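Local coordinates for protein coronin (Toxoplasma gondii, PDB 4OZU) that probably binds actin filaments and contributes to parasite invasion and egress, this chain being its seven-bladed WD40 beta-propeller domain, at residues P10-L15 and Y294-G299; Y16-K21 and S348-R353; A330-M335 and D362-A367. All coordinates share one frame; numbering follows the deposited sequence.

Contact 1: P10-L15 and Y294-G299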
ATOM      1  N   PRO A  10     -12.555  -1.600 -17.316  1.00 26.81           N
ATOM      2  CA  PRO A  10     -12.982  -0.435 -18.098  1.00 27.00           C
ATOM      3  C   PRO A  10     -11.836   0.462 -18.536  1.00 31.14           C
ATOM      4  O   PRO A  10     -10.836   0.586 -17.826  1.00 27.35           O
ATOM      5  CB  PRO A  10     -13.893   0.319 -17.127  1.00 27.20           C
ATOM      6  CG  PRO A  10     -13.349  -0.011 -15.789  1.00 30.39           C
ATOM      7  CD  PRO A  10     -12.830  -1.425 -15.879  1.00 26.58           C
ATOM      8  N   LEU A  11     -11.989   1.075 -19.704  1.00 28.15           N
ATOM      9  CA  LEU A  11     -11.113   2.154 -20.115  1.00 27.28           C
ATOM     10  C   LEU A  11     -11.576   3.398 -19.386  1.00 34.25           C
ATOM     11  O   LEU A  11     -12.760   3.737 -19.432  1.00 31.27           O
ATOM     12  CB  LEU A  11     -11.160   2.369 -21.630  1.00 33.36           C
ATOM     13  CG  LEU A  11     -10.386   3.589 -22.135  1.00 36.17           C
ATOM     14  CD1 LEU A  11      -8.889   3.371 -21.987  1.00 41.91           C
ATOM     15  CD2 LEU A  11     -10.754   3.896 -23.575  1.00 43.46           C
ATOM     16  N   ILE A  12     -10.653   4.070 -18.707  1.00 28.54           N
ATOM     17  CA  ILE A  12     -10.998   5.251 -17.929  1.00 28.33           C
ATOM     18  C   ILE A  12     -10.214   6.456 -18.425  1.00 25.96           C
ATOM     19  O   ILE A  12      -9.041   6.619 -18.103  1.00 31.94           O
ATOM     20  CB  ILE A  12     -10.737   5.036 -16.432  1.00 26.60           C
ATOM     21  CG1 ILE A  12     -11.564   3.848 -15.931  1.00 26.25           C
ATOM     22  CG2 ILE A  12     -11.087   6.301 -15.645  1.00 28.81           C
ATOM     23  CD1 ILE A  12     -11.247   3.406 -14.519  1.00 27.42           C
ATOM     24  N   LYS A  13     -10.882   7.296 -19.214  1.00 27.31           N
ATOM     25  CA  LYS A  13     -10.275   8.505 -19.748  1.00 27.89           C
ATOM     26  C   LYS A  13     -10.526   9.703 -18.846  1.00 32.23           C
ATOM     27  O   LYS A  13      -9.816  10.703 -18.918  1.00 35.96           O
ATOM     28  CB  LYS A  13     -10.816   8.797 -21.148  1.00 32.60           C
ATOM     29  CG  LYS A  13     -10.234   7.918 -22.241  1.00 58.24           C
ATOM     30  CD  LYS A  13     -10.757   8.344 -23.602  1.00 64.63           C
ATOM     31  CE  LYS A  13      -9.975   7.706 -24.735  1.00 81.86           C
ATOM     32  NZ  LYS A  13     -10.435   8.204 -26.061  1.00 89.59           N
ATOM     33  N   ASN A  14     -11.546   9.589 -18.001  1.00 29.98           N
ATOM     34  CA  ASN A  14     -11.972  10.680 -17.137  1.00 35.47           C
ATOM     35  C   ASN A  14     -12.126  10.192 -15.713  1.00 30.03           C
ATOM     36  O   ASN A  14     -12.822   9.214 -15.455  1.00 28.85           O
ATOM     37  CB  ASN A  14     -13.296  11.269 -17.624  1.00 43.89           C
ATOM     38  CG  ASN A  14     -13.260  11.648 -19.087  1.00 65.01           C
ATOM     39  OD1 ASN A  14     -13.870  10.987 -19.928  1.00 51.93           O
ATOM     40  ND2 ASN A  14     -12.547  12.722 -19.400  1.00 45.24           N
ATOM     41  N   LEU A  15     -11.468  10.881 -14.792  1.00 27.46           N
ATOM     42  CA  LEU A  15     -11.548  10.552 -13.380  1.00 27.95           C
ATOM     43  C   LEU A  15     -11.206  11.803 -12.609  1.00 31.60           C
ATOM     44  O   LEU A  15     -10.105  12.327 -12.749  1.00 29.36           O
ATOM     45  CB  LEU A  15     -10.591   9.418 -13.028  1.00 22.91           C
ATOM     46  CG  LEU A  15     -10.745   8.803 -11.642  1.00 24.42           C
ATOM     47  CD1 LEU A  15     -11.981   7.933 -11.585  1.00 27.89           C
ATOM     48  CD2 LEU A  15      -9.502   7.997 -11.274  1.00 26.47           C
ATOM     49  N   TYR A 294      -2.512  10.927 -11.378  1.00 24.24           N
ATOM     50  CA  TYR A 294      -2.799   9.539 -11.655  1.00 22.69           C
ATOM     51  C   TYR A 294      -2.904   9.240 -13.140  1.00 23.26           C
ATOM     52  O   TYR A 294      -3.162  10.116 -13.975  1.00 26.29           O
ATOM     53  CB  TYR A 294      -4.078   9.108 -10.937  1.00 25.80           C
ATOM     54  CG  TYR A 294      -5.168  10.143 -10.883  1.00 23.10           C
ATOM     55  CD1 TYR A 294      -5.184  11.104  -9.882  1.00 28.95           C
ATOM     56  CD2 TYR A 294      -6.208  10.143 -11.812  1.00 21.35           C
ATOM     57  CE1 TYR A 294      -6.195  12.051  -9.818  1.00 39.00           C
ATOM     58  CE2 TYR A 294      -7.216  11.083 -11.752  1.00 27.54           C
ATOM     59  CZ  TYR A 294      -7.207  12.032 -10.752  1.00 26.05           C
ATOM     60  OH  TYR A 294      -8.217  12.970 -10.694  1.00 34.22           O
ATOM     61  N   TYR A 295      -2.677   7.963 -13.422  1.00 21.91           N
ATOM     62  CA  TYR A 295      -2.569   7.404 -14.755  1.00 26.22           C
ATOM     63  C   TYR A 295      -3.450   6.173 -14.804  1.00 20.60           C
ATOM     64  O   TYR A 295      -3.785   5.620 -13.753  1.00 24.09           O
ATOM     65  CB  TYR A 295      -1.123   7.002 -15.065  1.00 21.44           C
ATOM     66  CG  TYR A 295      -0.105   8.097 -14.892  1.00 24.44           C
ATOM     67  CD1 TYR A 295       0.377   8.440 -13.637  1.00 29.96           C
ATOM     68  CD2 TYR A 295       0.387   8.780 -15.989  1.00 26.31           C
ATOM     69  CE1 TYR A 295       1.318   9.448 -13.485  1.00 26.76           C
ATOM     70  CE2 TYR A 295       1.321   9.785 -15.852  1.00 27.04           C
ATOM     71  CZ  TYR A 295       1.781  10.118 -14.600  1.00 30.03           C
ATOM     72  OH  TYR A 295       2.716  11.117 -14.479  1.00 30.68           O
ATOM     73  N   GLN A 296      -3.809   5.724 -16.001  1.00 24.80           N
ATOM     74  CA  GLN A 296      -4.355   4.379 -16.138  1.00 21.65           C
ATOM     75  C   GLN A 296      -3.417   3.505 -16.933  1.00 21.76           C
ATOM     76  O   GLN A 296      -2.994   3.867 -18.025  1.00 21.69           O
ATOM     77  CB  GLN A 296      -5.726   4.366 -16.808  1.00 25.86           C
ATOM     78  CG  GLN A 296      -6.373   2.993 -16.663  1.00 22.09           C
ATOM     79  CD  GLN A 296      -7.669   2.831 -17.417  1.00 23.07           C
ATOM     80  OE1 GLN A 296      -7.880   3.441 -18.467  1.00 22.57           O
ATOM     81  NE2 GLN A 296      -8.551   1.988 -16.885  1.00 23.64           N
ATOM     82  N   TYR A 297      -3.111   2.345 -16.361  1.00 21.41           N
ATOM     83  CA  TYR A 297      -2.394   1.288 -17.054  1.00 20.08           C
ATOM     84  C   TYR A 297      -3.448   0.389 -17.677  1.00 22.54           C
ATOM     85  O   TYR A 297      -4.173  -0.306 -16.969  1.00 21.29           O
ATOM     86  CB  TYR A 297      -1.501   0.528 -16.081  1.00 19.49           C
ATOM     87  CG  TYR A 297      -0.543  -0.477 -16.690  1.00 19.77           C
ATOM     88  CD1 TYR A 297       0.212  -0.167 -17.809  1.00 21.43           C
ATOM     89  CD2 TYR A 297      -0.348  -1.716 -16.092  1.00 22.08           C
ATOM     90  CE1 TYR A 297       1.103  -1.085 -18.345  1.00 26.05           C
ATOM     91  CE2 TYR A 297       0.532  -2.634 -16.618  1.00 25.85           C
ATOM     92  CZ  TYR A 297       1.258  -2.314 -17.736  1.00 23.04           C
ATOM     93  OH  TYR A 297       2.143  -3.231 -18.244  1.00 28.28           O
ATOM     94  N   HIS A 298      -3.552   0.439 -19.000  1.00 28.55           N
ATOM     95  CA  HIS A 298      -4.618  -0.244 -19.718  1.00 29.46           C
ATOM     96  C   HIS A 298      -4.092  -0.743 -21.048  1.00 26.78           C
ATOM     97  O   HIS A 298      -3.446   0.003 -21.782  1.00 25.00           O
ATOM     98  CB  HIS A 298      -5.806   0.696 -19.933  1.00 29.72           C
ATOM     99  CG  HIS A 298      -7.017   0.027 -20.507  1.00 32.03           C
ATOM    100  ND1 HIS A 298      -7.923  -0.665 -19.731  1.00 35.01           N
ATOM    101  CD2 HIS A 298      -7.476  -0.050 -21.781  1.00 30.84           C
ATOM    102  CE1 HIS A 298      -8.885  -1.142 -20.502  1.00 26.87           C
ATOM    103  NE2 HIS A 298      -8.639  -0.782 -21.747  1.00 33.59           N
ATOM    104  N   GLY A 299      -4.357  -2.006 -21.355  1.00 29.49           N
ATOM    105  CA  GLY A 299      -3.902  -2.579 -22.606  1.00 32.85           C
ATOM    106  C   GLY A 299      -2.390  -2.557 -22.731  1.00 30.38           C
ATOM    107  O   GLY A 299      -1.861  -2.549 -23.838  1.00 35.70           O
TER

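Contact 2: Y16-K21 and S348-R353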
ATOM      1  N   TYR A  16     -12.145  12.307 -11.815  1.00 27.23           N
ATOM      2  CA  TYR A  16     -11.898  13.544 -11.093  1.00 36.33           C
ATOM      3  C   TYR A  16     -11.813  13.305  -9.596  1.00 30.97           C
ATOM      4  O   TYR A  16     -12.464  12.417  -9.042  1.00 27.98           O
ATOM      5  CB  TYR A  16     -12.971  14.593 -11.425  1.00 30.43           C
ATOM      6  CG  TYR A  16     -14.362  14.327 -10.904  1.00 27.58           C
ATOM      7  CD1 TYR A  16     -15.300  13.659 -11.682  1.00 29.41           C
ATOM      8  CD2 TYR A  16     -14.758  14.792  -9.658  1.00 36.70           C
ATOM      9  CE1 TYR A  16     -16.589  13.442 -11.221  1.00 31.07           C
ATOM     10  CE2 TYR A  16     -16.042  14.576  -9.187  1.00 46.38           C
ATOM     11  CZ  TYR A  16     -16.954  13.903  -9.974  1.00 33.58           C
ATOM     12  OH  TYR A  16     -18.235  13.683  -9.518  1.00 33.23           O
ATOM     13  N   ALA A  17     -10.958  14.092  -8.960  1.00 25.04           N
ATOM     14  CA  ALA A  17     -10.759  14.023  -7.526  1.00 25.00           C
ATOM     15  C   ALA A  17     -11.720  14.981  -6.832  1.00 27.89           C
ATOM     16  O   ALA A  17     -11.808  16.147  -7.208  1.00 30.42           O
ATOM     17  CB  ALA A  17      -9.321  14.362  -7.176  1.00 27.77           C
ATOM     18  N   GLU A  18     -12.442  14.482  -5.835  1.00 25.70           N
ATOM     19  CA  GLU A  18     -13.347  15.324  -5.049  1.00 26.76           C
ATOM     20  C   GLU A  18     -13.047  15.170  -3.560  1.00 26.53           C
ATOM     21  O   GLU A  18     -13.246  14.102  -2.980  1.00 32.07           O
ATOM     22  CB  GLU A  18     -14.804  14.968  -5.338  1.00 28.85           C
ATOM     23  CG  GLU A  18     -15.795  15.816  -4.558  1.00 31.73           C
ATOM     24  CD  GLU A  18     -17.222  15.648  -5.042  1.00 54.75           C
ATOM     25  OE1 GLU A  18     -17.709  14.500  -5.085  1.00 75.76           O
ATOM     26  OE2 GLU A  18     -17.853  16.669  -5.381  1.00 60.08           O
ATOM     27  N   ALA A  19     -12.522  16.230  -2.957  1.00 26.09           N
ATOM     28  CA  ALA A  19     -12.304  16.252  -1.521  1.00 30.15           C
ATOM     29  C   ALA A  19     -13.655  16.327  -0.814  1.00 29.28           C
ATOM     30  O   ALA A  19     -14.485  17.158  -1.157  1.00 31.41           O
ATOM     31  CB  ALA A  19     -11.427  17.433  -1.130  1.00 33.13           C
ATOM     32  N   TRP A  20     -13.872  15.453   0.163  1.00 28.49           N
ATOM     33  CA  TRP A  20     -15.101  15.480   0.946  1.00 33.47           C
ATOM     34  C   TRP A  20     -15.235  16.779   1.731  1.00 33.75           C
ATOM     35  O   TRP A  20     -14.245  17.354   2.168  1.00 27.81           O
ATOM     36  CB  TRP A  20     -15.147  14.316   1.930  1.00 25.72           C
ATOM     37  CG  TRP A  20     -15.299  12.968   1.314  1.00 27.36           C
ATOM     38  CD1 TRP A  20     -14.929  12.584   0.057  1.00 28.12           C
ATOM     39  CD2 TRP A  20     -15.864  11.811   1.939  1.00 25.41           C
ATOM     40  NE1 TRP A  20     -15.226  11.252  -0.136  1.00 25.05           N
ATOM     41  CE2 TRP A  20     -15.802  10.757   1.004  1.00 28.75           C
ATOM     42  CE3 TRP A  20     -16.413  11.563   3.201  1.00 26.31           C
ATOM     43  CZ2 TRP A  20     -16.271   9.478   1.292  1.00 24.28           C
ATOM     44  CZ3 TRP A  20     -16.877  10.293   3.484  1.00 28.24           C
ATOM     45  CH2 TRP A  20     -16.802   9.267   2.535  1.00 27.22           C
ATOM     46  N   LYS A  21     -16.464  17.227   1.937  1.00 28.09           N
ATOM     47  CA  LYS A  21     -16.692  18.340   2.847  1.00 28.44           C
ATOM     48  C   LYS A  21     -16.436  17.861   4.276  1.00 28.49           C
ATOM     49  O   LYS A  21     -15.887  18.589   5.099  1.00 36.01           O
ATOM     50  CB  LYS A  21     -18.108  18.894   2.689  1.00 29.47           C
ATOM     51  CG  LYS A  21     -18.327  19.617   1.362  1.00 37.70           C
ATOM     52  CD  LYS A  21     -17.551  20.932   1.293  1.00 53.99           C
ATOM     53  CE  LYS A  21     -17.446  21.465  -0.130  1.00 81.99           C
ATOM     54  NZ  LYS A  21     -16.622  20.591  -1.011  1.00101.27           N
ATOM     55  N   SER A 348     -12.249  11.418  -2.935  1.00 26.05           N
ATOM     56  CA  SER A 348     -12.827  10.414  -3.819  1.00 25.19           C
ATOM     57  C   SER A 348     -12.291  10.593  -5.234  1.00 23.37           C
ATOM     58  O   SER A 348     -12.072  11.716  -5.685  1.00 24.84           O
ATOM     59  CB  SER A 348     -14.362  10.510  -3.832  1.00 24.24           C
ATOM     60  OG  SER A 348     -14.928  10.043  -2.619  1.00 26.16           O
ATOM     61  N   PHE A 349     -12.086   9.480  -5.928  1.00 21.15           N
ATOM     62  CA  PHE A 349     -11.779   9.502  -7.351  1.00 24.73           C
ATOM     63  C   PHE A 349     -12.949   8.867  -8.084  1.00 24.88           C
ATOM     64  O   PHE A 349     -13.240   7.676  -7.924  1.00 25.70           O
ATOM     65  CB  PHE A 349     -10.455   8.794  -7.622  1.00 22.87           C
ATOM     66  CG  PHE A 349      -9.317   9.394  -6.854  1.00 24.67           C
ATOM     67  CD1 PHE A 349      -8.637  10.494  -7.348  1.00 28.03           C
ATOM     68  CD2 PHE A 349      -8.971   8.903  -5.609  1.00 25.53           C
ATOM     69  CE1 PHE A 349      -7.605  11.071  -6.627  1.00 29.79           C
ATOM     70  CE2 PHE A 349      -7.939   9.473  -4.884  1.00 28.13           C
ATOM     71  CZ  PHE A 349      -7.261  10.560  -5.394  1.00 23.71           C
ATOM     72  N   ILE A 350     -13.619   9.704  -8.865  1.00 24.34           N
ATOM     73  CA  ILE A 350     -14.937   9.417  -9.414  1.00 24.51           C
ATOM     74  C   ILE A 350     -14.930   9.513 -10.926  1.00 23.19           C
ATOM     75  O   ILE A 350     -14.392  10.461 -11.493  1.00 26.34           O
ATOM     76  CB  ILE A 350     -15.983  10.399  -8.839  1.00 27.23           C
ATOM     77  CG1 ILE A 350     -16.148  10.158  -7.340  1.00 25.91           C
ATOM     78  CG2 ILE A 350     -17.327  10.234  -9.520  1.00 27.80           C
ATOM     79  CD1 ILE A 350     -16.739  11.311  -6.599  1.00 28.10           C
ATOM     80  N   VAL A 351     -15.518   8.523 -11.583  1.00 29.96           N
ATOM     81  CA  VAL A 351     -15.743   8.602 -13.022  1.00 29.90           C
ATOM     82  C   VAL A 351     -16.994   9.428 -13.283  1.00 31.00           C
ATOM     83  O   VAL A 351     -18.067   9.074 -12.801  1.00 30.60           O
ATOM     84  CB  VAL A 351     -15.912   7.212 -13.650  1.00 28.04           C
ATOM     85  CG1 VAL A 351     -16.159   7.327 -15.152  1.00 31.37           C
ATOM     86  CG2 VAL A 351     -14.693   6.350 -13.364  1.00 28.87           C
ATOM     87  N   PRO A 352     -16.870  10.529 -14.048  1.00 32.61           N
ATOM     88  CA  PRO A 352     -18.064  11.333 -14.316  1.00 34.78           C
ATOM     89  C   PRO A 352     -19.016  10.612 -15.252  1.00 32.76           C
ATOM     90  O   PRO A 352     -18.609  10.153 -16.318  1.00 38.98           O
ATOM     91  CB  PRO A 352     -17.504  12.602 -14.967  1.00 35.96           C
ATOM     92  CG  PRO A 352     -16.225  12.171 -15.584  1.00 35.67           C
ATOM     93  CD  PRO A 352     -15.672  11.093 -14.697  1.00 34.46           C
ATOM     94  N   ARG A 353     -20.274  10.515 -14.841  1.00 39.56           N
ATOM     95  CA  ARG A 353     -21.302   9.874 -15.640  1.00 38.05           C
ATOM     96  C   ARG A 353     -22.563  10.717 -15.585  1.00 52.06           C
ATOM     97  O   ARG A 353     -22.819  11.393 -14.588  1.00 48.03           O
ATOM     98  CB  ARG A 353     -21.565   8.453 -15.141  1.00 45.54           C
ATOM     99  CG  ARG A 353     -20.440   7.471 -15.454  1.00 41.47           C
ATOM    100  CD  ARG A 353     -20.408   7.110 -16.934  1.00 35.43           C
ATOM    101  NE  ARG A 353     -19.239   6.309 -17.297  1.00 44.83           N
ATOM    102  CZ  ARG A 353     -19.151   4.988 -17.173  1.00 59.03           C
ATOM    103  NH1 ARG A 353     -20.159   4.278 -16.679  1.00 27.92           N
ATOM    104  NH2 ARG A 353     -18.038   4.368 -17.541  1.00 37.21           N
TER

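Contact 3: A330-M335 and D362-A367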
ATOM      1  N   ALA A 330     -20.101   6.116  -8.216  1.00 23.90           N
ATOM      2  CA  ALA A 330     -19.096   5.845  -9.242  1.00 23.22           C
ATOM      3  C   ALA A 330     -17.710   6.153  -8.693  1.00 23.18           C
ATOM      4  O   ALA A 330     -16.803   6.551  -9.430  1.00 24.10           O
ATOM      5  CB  ALA A 330     -19.365   6.649 -10.509  1.00 25.74           C
ATOM      6  N   GLU A 331     -17.552   5.962  -7.387  1.00 28.23           N
ATOM      7  CA  GLU A 331     -16.246   6.074  -6.750  1.00 22.21           C
ATOM      8  C   GLU A 331     -15.439   4.816  -7.036  1.00 21.61           C
ATOM      9  O   GLU A 331     -15.900   3.721  -6.727  1.00 24.79           O
ATOM     10  CB  GLU A 331     -16.399   6.266  -5.238  1.00 20.67           C
ATOM     11  CG  GLU A 331     -15.082   6.437  -4.494  1.00 25.35           C
ATOM     12  CD  GLU A 331     -15.270   6.497  -2.991  1.00 29.10           C
ATOM     13  OE1 GLU A 331     -15.861   5.545  -2.424  1.00 25.05           O
ATOM     14  OE2 GLU A 331     -14.827   7.494  -2.377  1.00 26.33           O
ATOM     15  N   ILE A 332     -14.241   4.953  -7.607  1.00 24.68           N
ATOM     16  CA  ILE A 332     -13.411   3.775  -7.866  1.00 23.99           C
ATOM     17  C   ILE A 332     -12.229   3.675  -6.900  1.00 22.99           C
ATOM     18  O   ILE A 332     -11.666   2.599  -6.706  1.00 23.00           O
ATOM     19  CB  ILE A 332     -12.893   3.743  -9.321  1.00 31.26           C
ATOM     20  CG1 ILE A 332     -11.901   4.867  -9.594  1.00 47.46           C
ATOM     21  CG2 ILE A 332     -14.069   3.807 -10.301  1.00 32.24           C
ATOM     22  CD1 ILE A 332     -11.155   4.687 -10.893  1.00 71.60           C
ATOM     23  N   GLY A 333     -11.857   4.797  -6.297  1.00 20.10           N
ATOM     24  CA  GLY A 333     -10.815   4.806  -5.286  1.00 21.82           C
ATOM     25  C   GLY A 333     -11.012   5.950  -4.318  1.00 23.49           C
ATOM     26  O   GLY A 333     -11.745   6.906  -4.611  1.00 22.07           O
ATOM     27  N   ARG A 334     -10.379   5.850  -3.154  1.00 23.75           N
ATOM     28  CA  ARG A 334     -10.439   6.929  -2.173  1.00 20.80           C
ATOM     29  C   ARG A 334      -9.141   7.027  -1.395  1.00 19.55           C
ATOM     30  O   ARG A 334      -8.659   6.043  -0.827  1.00 20.68           O
ATOM     31  CB  ARG A 334     -11.614   6.730  -1.209  1.00 22.93           C
ATOM     32  CG  ARG A 334     -11.906   7.960  -0.358  1.00 22.87           C
ATOM     33  CD  ARG A 334     -12.902   7.663   0.764  1.00 25.97           C
ATOM     34  NE  ARG A 334     -14.076   6.927   0.295  1.00 23.67           N
ATOM     35  CZ  ARG A 334     -14.893   6.239   1.089  1.00 24.90           C
ATOM     36  NH1 ARG A 334     -14.684   6.202   2.401  1.00 24.21           N
ATOM     37  NH2 ARG A 334     -15.927   5.590   0.576  1.00 25.86           N
ATOM     38  N   MET A 335      -8.572   8.225  -1.398  1.00 22.36           N
ATOM     39  CA  MET A 335      -7.396   8.520  -0.596  1.00 23.37           C
ATOM     40  C   MET A 335      -7.819   9.138   0.728  1.00 21.41           C
ATOM     41  O   MET A 335      -8.734   9.951   0.773  1.00 24.51           O
ATOM     42  CB  MET A 335      -6.467   9.474  -1.343  1.00 21.86           C
ATOM     43  CG  MET A 335      -5.223   9.878  -0.575  1.00 28.25           C
ATOM     44  SD  MET A 335      -4.361  11.250  -1.372  1.00 36.91           S
ATOM     45  CE  MET A 335      -3.877  10.496  -2.917  1.00 93.50           C
ATOM     46  N   ASP A 362     -20.279  -1.136 -15.401  1.00 28.42           N
ATOM     47  CA  ASP A 362     -19.091  -1.341 -16.216  1.00 29.35           C
ATOM     48  C   ASP A 362     -17.815  -0.887 -15.511  1.00 27.60           C
ATOM     49  O   ASP A 362     -16.715  -1.178 -15.977  1.00 30.24           O
ATOM     50  CB  ASP A 362     -19.226  -0.606 -17.550  1.00 35.57           C
ATOM     51  CG  ASP A 362     -19.270   0.900 -17.384  1.00 43.09           C
ATOM     52  OD1 ASP A 362     -20.055   1.388 -16.544  1.00 36.88           O
ATOM     53  OD2 ASP A 362     -18.514   1.597 -18.092  1.00 51.07           O
ATOM     54  N   LEU A 363     -17.954  -0.173 -14.397  1.00 27.10           N
ATOM     55  CA  LEU A 363     -16.783   0.355 -13.694  1.00 25.51           C
ATOM     56  C   LEU A 363     -16.244  -0.594 -12.626  1.00 24.46           C
ATOM     57  O   LEU A 363     -15.194  -0.331 -12.039  1.00 20.95           O
ATOM     58  CB  LEU A 363     -17.117   1.700 -13.053  1.00 23.05           C
ATOM     59  CG  LEU A 363     -17.408   2.857 -14.010  1.00 24.16           C
ATOM     60  CD1 LEU A 363     -17.806   4.071 -13.206  1.00 25.90           C
ATOM     61  CD2 LEU A 363     -16.210   3.173 -14.906  1.00 25.07           C
ATOM     62  N   TYR A 364     -16.949  -1.695 -12.382  1.00 23.23           N
ATOM     63  CA  TYR A 364     -16.625  -2.573 -11.263  1.00 20.77           C
ATOM     64  C   TYR A 364     -16.459  -4.032 -11.668  1.00 22.04           C
ATOM     65  O   TYR A 364     -17.383  -4.838 -11.522  1.00 21.43           O
ATOM     66  CB  TYR A 364     -17.698  -2.440 -10.185  1.00 38.77           C
ATOM     67  CG  TYR A 364     -17.779  -1.030  -9.669  1.00 23.51           C
ATOM     68  CD1 TYR A 364     -16.831  -0.543  -8.779  1.00 21.70           C
ATOM     69  CD2 TYR A 364     -18.769  -0.169 -10.102  1.00 25.96           C
ATOM     70  CE1 TYR A 364     -16.887   0.757  -8.319  1.00 23.16           C
ATOM     71  CE2 TYR A 364     -18.831   1.129  -9.648  1.00 24.02           C
ATOM     72  CZ  TYR A 364     -17.889   1.588  -8.758  1.00 23.76           C
ATOM     73  OH  TYR A 364     -17.957   2.886  -8.311  1.00 25.71           O
ATOM     74  N   PRO A 365     -15.266  -4.381 -12.173  1.00 20.05           N
ATOM     75  CA  PRO A 365     -14.940  -5.795 -12.373  1.00 20.07           C
ATOM     76  C   PRO A 365     -14.834  -6.514 -11.035  1.00 22.24           C
ATOM     77  O   PRO A 365     -14.796  -5.854  -9.994  1.00 21.04           O
ATOM     78  CB  PRO A 365     -13.584  -5.758 -13.083  1.00 22.79           C
ATOM     79  CG  PRO A 365     -13.421  -4.346 -13.576  1.00 22.44           C
ATOM     80  CD  PRO A 365     -14.182  -3.491 -12.618  1.00 19.83           C
ATOM     81  N   PRO A 366     -14.772  -7.851 -11.058  1.00 25.61           N
ATOM     82  CA  PRO A 366     -14.612  -8.625  -9.822  1.00 25.71           C
ATOM     83  C   PRO A 366     -13.403  -8.146  -9.017  1.00 23.94           C
ATOM     84  O   PRO A 366     -12.281  -8.121  -9.525  1.00 22.88           O
ATOM     85  CB  PRO A 366     -14.426 -10.054 -10.327  1.00 24.25           C
ATOM     86  CG  PRO A 366     -15.095 -10.066 -11.671  1.00 25.73           C
ATOM     87  CD  PRO A 366     -14.835  -8.715 -12.248  1.00 27.01           C
ATOM     88  N   ALA A 367     -13.655  -7.746  -7.776  1.00 23.37           N
ATOM     89  CA  ALA A 367     -12.641  -7.118  -6.938  1.00 20.59           C
ATOM     90  C   ALA A 367     -11.958  -8.157  -6.063  1.00 24.00           C
ATOM     91  O   ALA A 367     -12.555  -9.187  -5.759  1.00 20.79           O
ATOM     92  CB  ALA A 367     -13.268  -6.050  -6.083  1.00 19.91           C
TER

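Contact 1: P10-L15 and Y294-G299
Polar bonds carry most of this join between the irregular run P10-L15 and side chains of strand residues Y294-H298. The extended side chain of Q296, CG anti to its backbone N, delivers its amide end to the main chain on both sides of L11. Its NE2 gives a hydrogen bond to P10 O at 2.8 Å, lying in the carbonyl plane, while its OE1 takes the amide proton of I12 N at 2.9 Å with a nearly straight N-H (167°). NE2 has a second acceptor in T279 O, so the amide is fixed in its rotation. At the other end Y294, with CG in the crowded position between backbone N and carbonyl carbon, brings OH to L15 O at 2.9 Å, from above the carbonyl plane.

Packing contacts accompany these bonds. CD2 of L15 rests on Y294 CE2 at 3.9 Å, and the I12 side chain crosses that of Q296 at about a right angle, CG1 3.7 Å from NE2. L11 puts its CA over one face of the H298 imidazole, a CH-pi contact 4.2 Å from the ring centroid.

Three side-chain-to-main-chain bonds thus join a run without regular structure to the blade holding strand 291-298.

Contact 2: Y16-K21 and S348-R353
Strand 16-19 runs antiparallel to strand 348-350, their axes 4.7 Å apart at closest approach, with Y16-I350 and E18-S348 as hydrogen-bonded pairs and A17-F349 as the non-hydrogen-bonded pair between them. Each hydrogen-bonded pair is closed by two near-straight N-H...O bonds, among them Y16 N to I350 O at 2.9 Å and E18 N to S348 O at 2.8 Å.

On the face shared by Y16, E18, S348 and I350, the Y16 ring lies beside I350, both side chains pointing the same way. I350 CB sits over one ring face, 4.1 Å from the centroid, and its CG2 reaches Y16 OH. P352 CB meets the ring edge at CE1, 3.9 Å away, and E18 OE1 comes up to I350 CD1. On the other face A17 CB packs against F349 CE1 at 3.8 Å.

W20, whose backbone pairs further along with P346, swings its indole back so that NE1 gives a straight hydrogen bond (2.8 Å, 169°) to S348 OG, which lies close to the ring plane. S348 OG is also hydrogen-bonded to E331 and R329, so this buried hydroxyl links three neighbours.

Pairing the N-terminal strand with one from the C-terminal end of the domain, 326 residues intervening, is the "velcro" closure typical of WD40 beta-propellers.

Contact 3: A330-M335 and D362-A367
A330, just ahead of strand 331-339, has a left-handed backbone conformation (phi 58°) and sets its CB against L363 CD1 at 4.0 Å. The leucine arrives with CG anti to its carbonyl carbon, and its own CB lies over one face of the next ring, that of Y364.

E331 contributes through its main chain. Its carbonyl O receives the hydroxyl of Y364, OH to O 2.7 Å, at the edge of the phenol ring and in its plane. The hydroxyl stands well above the carbonyl plane, 60° out of it, so the bond is short but not directed along a lone pair. The E331 side chain sets out away from the 362-367 segment, and its carboxylate is held side-on by R334: NE meets OE2 at 2.8 Å and NH2 meets OE1 at 3.0 Å, the latter through the syn lone pair, with both oxygens close to the guanidinium plane. OE2 is also hydrogen-bonded to S348 OG and OE1 to the backbone N of D326, so both oxygens of this buried acid have partners.

I332 approaches Y364 only loosely, its CG2 4.5 Å from the hydroxyl oxygen. Together with G333 it faces F349 on the adjacent strand, a classic beta bulge.

In the blade that closes the propeller, the connection following strand 343-350 is therefore joined to the start of strand 331-339 by one phenol-to-carbonyl bond and one small apolar contact. The ionic bonding of E331 stays within its own strand and that strand's surroundings; with arginine and hydroxyl partners around it, the carboxylate is probably kept ionised despite its burial.

Contacts 2 and 3 belong to the same blade: strands 343-350 and 331-339 are neighbours in its sheet, and the salt bridge R353-D362 ties the two contacts directly. Contact 1 leads from that blade to the adjacent one that holds strand 291-298, with L15 packing on I332 and touching V351. Contacts 1 and 3 are buried, and both join side-chain groups to main-chain polar atoms, from strand to irregular run in contact 1 and from irregular run to strand in contact 3. Contact 2 is more open to solvent and differs in kind, since regular main-chain pairing carries it. The 10-15 and 16-21 segments are consecutive, so one N-terminal run serves both contacts 1 and 2.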